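Local coordinates for enzyme subtilase SubTY from Bacillus sp. TY145 (Bacillus sp., PDB 5FFN), which probably cleaves peptide bonds in proteins as a subtilisin-like serine endopeptidase of the subtilase family, carrying bound calcium and sodium ions, at residues G182-A187 and I221-I226. Sequence-based numbering, arbitrary orientation.
With NA (sodium ion), chain E; CA (calcium ion), chain C.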
loop_
_atom_site.group_PDB
_atom_site.type_symbol
_atom_site.label_atom_id
_atom_site.label_comp_id
_atom_site.label_asym_id
_atom_site.label_seq_id
_atom_site.Cartn_x
_atom_site.Cartn_y
_atom_site.Cartn_z
ATOM N N GLY A 182 4.816 6.624 -3.409
ATOM C CA GLY A 182 3.541 6.846 -4.090
ATOM C C GLY A 182 3.518 8.068 -4.991
ATOM O O GLY A 182 3.081 7.980 -6.141
ATOM N N GLY A 183 4.008 9.202 -4.459
ATOM C CA GLY A 183 4.018 10.490 -5.139
ATOM C C GLY A 183 4.984 10.641 -6.309
ATOM O O GLY A 183 5.013 11.702 -6.955
ATOM N N LEU A 184 5.763 9.603 -6.598
ATOM C CA LEU A 184 6.663 9.622 -7.770
ATOM C C LEU A 184 5.890 9.512 -9.071
ATOM O O LEU A 184 4.860 8.820 -9.148
ATOM C CB LEU A 184 7.705 8.527 -7.706
ATOM C CG LEU A 184 8.609 8.592 -6.483
ATOM C CD1 LEU A 184 9.413 7.289 -6.378
ATOM C CD2 LEU A 184 9.520 9.860 -6.517
ATOM N N VAL A 185 6.428 10.101 -10.132
ATOM C CA VAL A 185 5.717 10.076 -11.409
ATOM C C VAL A 185 5.506 8.666 -11.945
ATOM O O VAL A 185 4.500 8.374 -12.578
ATOM C CB VAL A 185 6.408 10.989 -12.481
ATOM C CG1 VAL A 185 7.710 10.482 -12.783
ATOM C CG2 VAL A 185 5.609 10.956 -13.767
ATOM N N ASN A 186 6.459 7.787 -11.660
ATOM C CA ASN A 186 6.458 6.439 -12.187
ATOM C C ASN A 186 5.928 5.373 -11.223
ATOM O O ASN A 186 6.098 4.182 -11.453
ATOM C CB ASN A 186 7.861 6.085 -12.713
ATOM C CG ASN A 186 8.242 6.898 -13.967
ATOM O OD1 ASN A 186 7.397 7.212 -14.762
ATOM N ND2 ASN A 186 9.503 7.193 -14.119
ATOM N N ALA A 187 5.282 5.819 -10.132
ATOM C CA ALA A 187 4.576 4.899 -9.227
ATOM C C ALA A 187 3.096 5.272 -9.244
ATOM O O ALA A 187 2.764 6.448 -9.279
ATOM C CB ALA A 187 5.120 4.977 -7.852
ATOM N N ILE A 221 -0.554 12.401 -14.835
ATOM C CA ILE A 221 0.136 12.210 -13.559
ATOM C C ILE A 221 1.458 12.996 -13.557
ATOM O O ILE A 221 2.355 12.730 -14.404
ATOM C CB ILE A 221 0.396 10.694 -13.297
ATOM C CG1 ILE A 221 -0.918 9.945 -13.088
ATOM C CG2 ILE A 221 1.333 10.506 -12.134
ATOM C CD1 ILE A 221 -1.760 10.424 -11.920
ATOM N N GLN A 222 1.551 13.955 -12.630
ATOM C CA GLN A 222 2.796 14.600 -12.209
ATOM C C GLN A 222 3.188 14.067 -10.831
ATOM O O GLN A 222 2.440 13.322 -10.181
ATOM C CB GLN A 222 2.667 16.141 -12.185
ATOM C CG GLN A 222 2.461 16.789 -13.577
ATOM C CD GLN A 222 1.004 16.856 -14.049
ATOM O OE1 GLN A 222 0.069 16.982 -13.252
ATOM N NE2 GLN A 222 0.815 16.794 -15.371
ATOM N N GLU A 223 4.410 14.380 -10.423
ATOM C CA GLU A 223 4.820 14.113 -9.057
ATOM C C GLU A 223 3.825 14.777 -8.085
ATOM O O GLU A 223 3.363 15.897 -8.336
ATOM C CB GLU A 223 6.233 14.621 -8.836
ATOM C CG GLU A 223 6.845 14.182 -7.552
ATOM C CD GLU A 223 8.352 14.434 -7.532
ATOM O OE1 GLU A 223 9.142 13.526 -7.832
ATOM O OE2 GLU A 223 8.699 15.558 -7.202
ATOM N N ARG A 224 3.456 14.032 -7.030
ATOM C CA ARG A 224 2.539 14.466 -5.947
ATOM C C ARG A 224 1.051 14.362 -6.381
ATOM O O ARG A 224 0.169 14.885 -5.705
ATOM C CB ARG A 224 2.867 15.865 -5.412
ATOM C CG ARG A 224 4.320 16.070 -4.975
ATOM C CD ARG A 224 4.468 17.423 -4.260
ATOM N NE ARG A 224 3.891 17.382 -2.922
ATOM C CZ ARG A 224 4.536 16.941 -1.844
ATOM N NH1 ARG A 224 5.791 16.515 -1.910
ATOM N NH2 ARG A 224 3.912 16.909 -0.678
ATOM N N ASP A 225 0.763 13.594 -7.443
ATOM C CA ASP A 225 -0.613 13.354 -7.815
ATOM C C ASP A 225 -1.069 11.975 -7.341
ATOM O O ASP A 225 -0.369 10.964 -7.501
ATOM C CB ASP A 225 -0.821 13.396 -9.327
ATOM C CG ASP A 225 -0.727 14.794 -9.930
ATOM O OD1 ASP A 225 -0.648 15.796 -9.217
ATOM O OD2 ASP A 225 -0.713 14.827 -11.164
ATOM N N ILE A 226 -2.276 11.934 -6.786
ATOM C CA ILE A 226 -2.956 10.668 -6.515
ATOM C C ILE A 226 -3.415 10.075 -7.844
ATOM O O ILE A 226 -3.857 10.778 -8.732
ATOM C CB ILE A 226 -4.252 10.834 -5.614
ATOM C CG1 ILE A 226 -3.879 11.560 -4.324
ATOM C CG2 ILE A 226 -4.981 9.521 -5.405
ATOM C CD1 ILE A 226 -2.980 10.721 -3.411
HETATM NA NA NA E . 2.747 8.611 -8.341
HETATM CA CA CA C . -2.015 15.938 -12.759
HETATM O O HOH W 1 8.696 11.707 -9.719
HETATM O O HOH W 2 2.268 10.866 -8.329
HETATM O O HOH W 3 0.444 8.462 -8.961
HETATM O O HOH W 4 -3.739 14.594 -11.999
#
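G183 and R224 join two loops of the subtilase fold, each leading into a parallel strand of the main sheet (188-194 and 228-231), and each loop holds a metal. The evidence for direct pairing is one backbone hydrogen bond: R224 N meets G183 O at 2.8 Å, with 162° at the hydrogen, in the carbonyl plane and on a lone pair. The same oxygen receives a CA-H contact from E223, and E223 CG lies 3.1 Å from G183 O, placed there by a chi1 of -169° that sets CG anti to the backbone N.

Metal coordination adds a second, water-mediated link. Sodium is bound by the carbonyl oxygens of G182, L184 and A187, the last two being the ends of a type I turn, and by two waters. Both waters donate to D225 O, and one also donates to Q222 O, so Q222 O and D225 O lie in the ion's second shell. Calcium lies beyond the Q222-D225 type II turn, bound by Q222 OE1, D225 OD2 and a water, with T215, D218 and I220 completing the site. D225 OD2 also accepts Q222 N at 2.8 Å, from 55° above the carboxylate plane.

Van der Waals contacts set methyls against oxygens: V185 CG2 approaches I221 O, I221 CG2 approaches V185 O, and L184 CD2 comes within 3.9 Å of E223 OE1, the two side chains pointing the same way. That carboxylate oxygen forms a salt bridge with K146. A further water takes the N-H of V185 at 2.8 Å and donates to E223 OE1 at 2.7 Å.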